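Local structure of flavin reductase domain protein, FMN-binding (Shewanella baltica, 3HMZ) at the interface of chains A and B. The protein binds flavin mononucleotide and, as a flavin reductase-like member of the flavoredoxin family, probably acts as an NAD(P)-dependent oxidoreductase. Coordinates in Å, arbitrary orientation; residue numbers count along the deposited sequence, not the author numbering. Chains: chain A/B, Flavin reductase domain protein, FMN-binding.

The interface of chains A and B. Residues chain A 28-29, 31, 182-183, 192; chain B 27-29, 182, 192.
ND1 of A:His182 faces two carbonyl oxygens: it donates across the interface to the backbone O of B:His28 at 3.0 Å and makes a weak second contact with O of A:Gly29 in its own chain. A two-fold axis turns each bond into a pair, and B:His182 donates likewise to A:His28. The accepting oxygen sits at the ring edge, near the imidazole plane. Seen from the carbonyl, the donor is tilted 30° from the carbonyl plane. With CG beside the backbone N and anti to the carbonyl carbon (chi1 -57°), each imidazole brings ND1 to the partner loop. Two carbonyl oxygens beside ND1 would favour a proton there, though the hydrogen is not seen. The rings of A:His182 and B:His182 are set edge to face at a distance, centroids 5.5 Å apart and planes 75° apart. Apolar packing flanks these bonds: the methyl CD1 of A:Ile192 slides past B:His182, 3.9 Å from its CB, and A:Ile192 and B:Ile192 form an antiparallel bridge. Water 1 links the subunits, 2.8 Å from the backbone O of B:Asn27. On the other side it is held by the hydroxyl OG1 of A:Thr31 and the carbonyl O of A:Gly29. The same hydroxyl accepts the backbone N-H of A:Tyr183, which ties the water site to strand 181-185. The two-fold pair is plausibly the working dimer, though the structure alone does not show it; at its axis CA of A:Gly29 lies 4.0 Å from CA of B:Gly29.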
loop_
_atom_site.group_PDB
_atom_site.type_symbol
_atom_site.label_atom_id
_atom_site.label_comp_id
_atom_site.label_asym_id
_atom_site.label_seq_id
_atom_site.Cartn_x
_atom_site.Cartn_y
_atom_site.Cartn_z
ATOM N N HIS A 28 4.012 0.944 5.564
ATOM C CA HIS A 28 5.030 0.750 4.556
ATOM C C HIS A 28 4.537 -0.040 3.316
ATOM O O HIS A 28 5.318 -0.324 2.408
ATOM C CB HIS A 28 6.274 0.120 5.160
ATOM C CG HIS A 28 6.053 -1.236 5.727
ATOM N ND1 HIS A 28 5.129 -1.493 6.723
ATOM C CD2 HIS A 28 6.703 -2.393 5.498
ATOM C CE1 HIS A 28 5.184 -2.778 7.033
ATOM N NE2 HIS A 28 6.126 -3.351 6.295
ATOM N N GLY A 29 3.235 -0.374 3.283
ATOM C CA GLY A 29 2.595 -1.002 2.154
ATOM C C GLY A 29 2.980 -2.452 1.839
ATOM O O GLY A 29 3.078 -2.829 0.669
ATOM N N THR A 31 2.642 -6.463 1.149
ATOM C CA THR A 31 1.695 -7.450 0.674
ATOM C C THR A 31 1.319 -8.263 1.923
ATOM O O THR A 31 2.164 -8.534 2.774
ATOM C CB THR A 31 2.327 -8.291 -0.424
ATOM O OG1 THR A 31 2.524 -7.431 -1.556
ATOM C CG2 THR A 31 1.465 -9.445 -0.790
ATOM N N HIS A 182 6.844 -7.243 -0.637
ATOM C CA HIS A 182 6.179 -6.187 -1.417
ATOM C C HIS A 182 6.124 -6.662 -2.856
ATOM O O HIS A 182 7.117 -6.659 -3.559
ATOM C CB HIS A 182 6.927 -4.861 -1.224
ATOM C CG HIS A 182 7.027 -4.434 0.212
ATOM N ND1 HIS A 182 6.277 -3.401 0.731
ATOM C CD2 HIS A 182 7.705 -4.966 1.260
ATOM C CE1 HIS A 182 6.528 -3.297 2.029
ATOM N NE2 HIS A 182 7.362 -4.260 2.378
ATOM N N TYR A 183 4.971 -7.169 -3.247
ATOM C CA TYR A 183 4.822 -7.825 -4.547
ATOM C C TYR A 183 4.849 -6.907 -5.728
ATOM O O TYR A 183 4.330 -5.806 -5.654
ATOM C CB TYR A 183 3.485 -8.547 -4.570
ATOM C CG TYR A 183 3.213 -9.424 -5.751
ATOM C CD1 TYR A 183 4.081 -10.442 -6.071
ATOM C CD2 TYR A 183 1.999 -9.337 -6.446
ATOM C CE1 TYR A 183 3.812 -11.320 -7.131
ATOM C CE2 TYR A 183 1.716 -10.228 -7.496
ATOM C CZ TYR A 183 2.616 -11.220 -7.812
ATOM O OH TYR A 183 2.298 -12.109 -8.829
ATOM N N ILE A 192 11.360 -5.370 2.211
ATOM C CA ILE A 192 11.583 -4.029 2.697
ATOM C C ILE A 192 13.102 -3.887 2.963
ATOM O O ILE A 192 13.787 -4.862 3.309
ATOM C CB ILE A 192 10.727 -3.775 3.967
ATOM C CG1 ILE A 192 10.541 -2.278 4.249
ATOM C CG2 ILE A 192 11.252 -4.541 5.199
ATOM C CD1 ILE A 192 9.905 -1.476 3.060
ATOM N N ASN B 27 2.480 -1.444 -6.866
ATOM C CA ASN B 27 2.166 -2.754 -6.282
ATOM C C ASN B 27 2.924 -3.080 -5.001
ATOM O O ASN B 27 2.375 -3.732 -4.110
ATOM C CB ASN B 27 2.320 -3.855 -7.324
ATOM C CG ASN B 27 1.114 -4.744 -7.428
ATOM O OD1 ASN B 27 0.005 -4.319 -7.177
ATOM N ND2 ASN B 27 1.326 -5.962 -7.880
ATOM N N HIS B 28 4.151 -2.561 -4.915
ATOM C CA HIS B 28 5.001 -2.737 -3.758
ATOM C C HIS B 28 4.661 -1.782 -2.585
ATOM O O HIS B 28 5.344 -1.788 -1.560
ATOM C CB HIS B 28 6.466 -2.644 -4.146
ATOM C CG HIS B 28 6.865 -1.322 -4.699
ATOM N ND1 HIS B 28 6.271 -0.765 -5.816
ATOM C CD2 HIS B 28 7.862 -0.492 -4.340
ATOM C CE1 HIS B 28 6.855 0.394 -6.075
ATOM N NE2 HIS B 28 7.820 0.589 -5.186
ATOM N N GLY B 29 3.594 -0.979 -2.740
ATOM C CA GLY B 29 3.076 -0.121 -1.703
ATOM C C GLY B 29 3.929 1.083 -1.290
ATOM O O GLY B 29 3.984 1.430 -0.107
ATOM N N HIS B 182 8.894 4.126 1.889
ATOM C CA HIS B 182 7.769 3.425 2.527
ATOM C C HIS B 182 7.680 3.928 3.954
ATOM O O HIS B 182 8.478 3.570 4.799
ATOM C CB HIS B 182 7.978 1.909 2.410
ATOM C CG HIS B 182 8.127 1.433 0.994
ATOM N ND1 HIS B 182 7.130 0.746 0.335
ATOM C CD2 HIS B 182 9.107 1.636 0.077
ATOM C CE1 HIS B 182 7.517 0.515 -0.912
ATOM N NE2 HIS B 182 8.696 1.080 -1.101
ATOM N N ILE B 192 12.741 0.597 -0.294
ATOM C CA ILE B 192 12.510 -0.743 -0.781
ATOM C C ILE B 192 13.884 -1.458 -0.817
ATOM O O ILE B 192 14.931 -0.825 -1.024
ATOM C CB ILE B 192 11.826 -0.692 -2.173
ATOM C CG1 ILE B 192 11.132 -2.015 -2.525
ATOM C CG2 ILE B 192 12.783 -0.220 -3.287
ATOM C CD1 ILE B 192 10.066 -2.479 -1.472
HETATM O O HOH W 1 3.089 -4.675 -1.520
#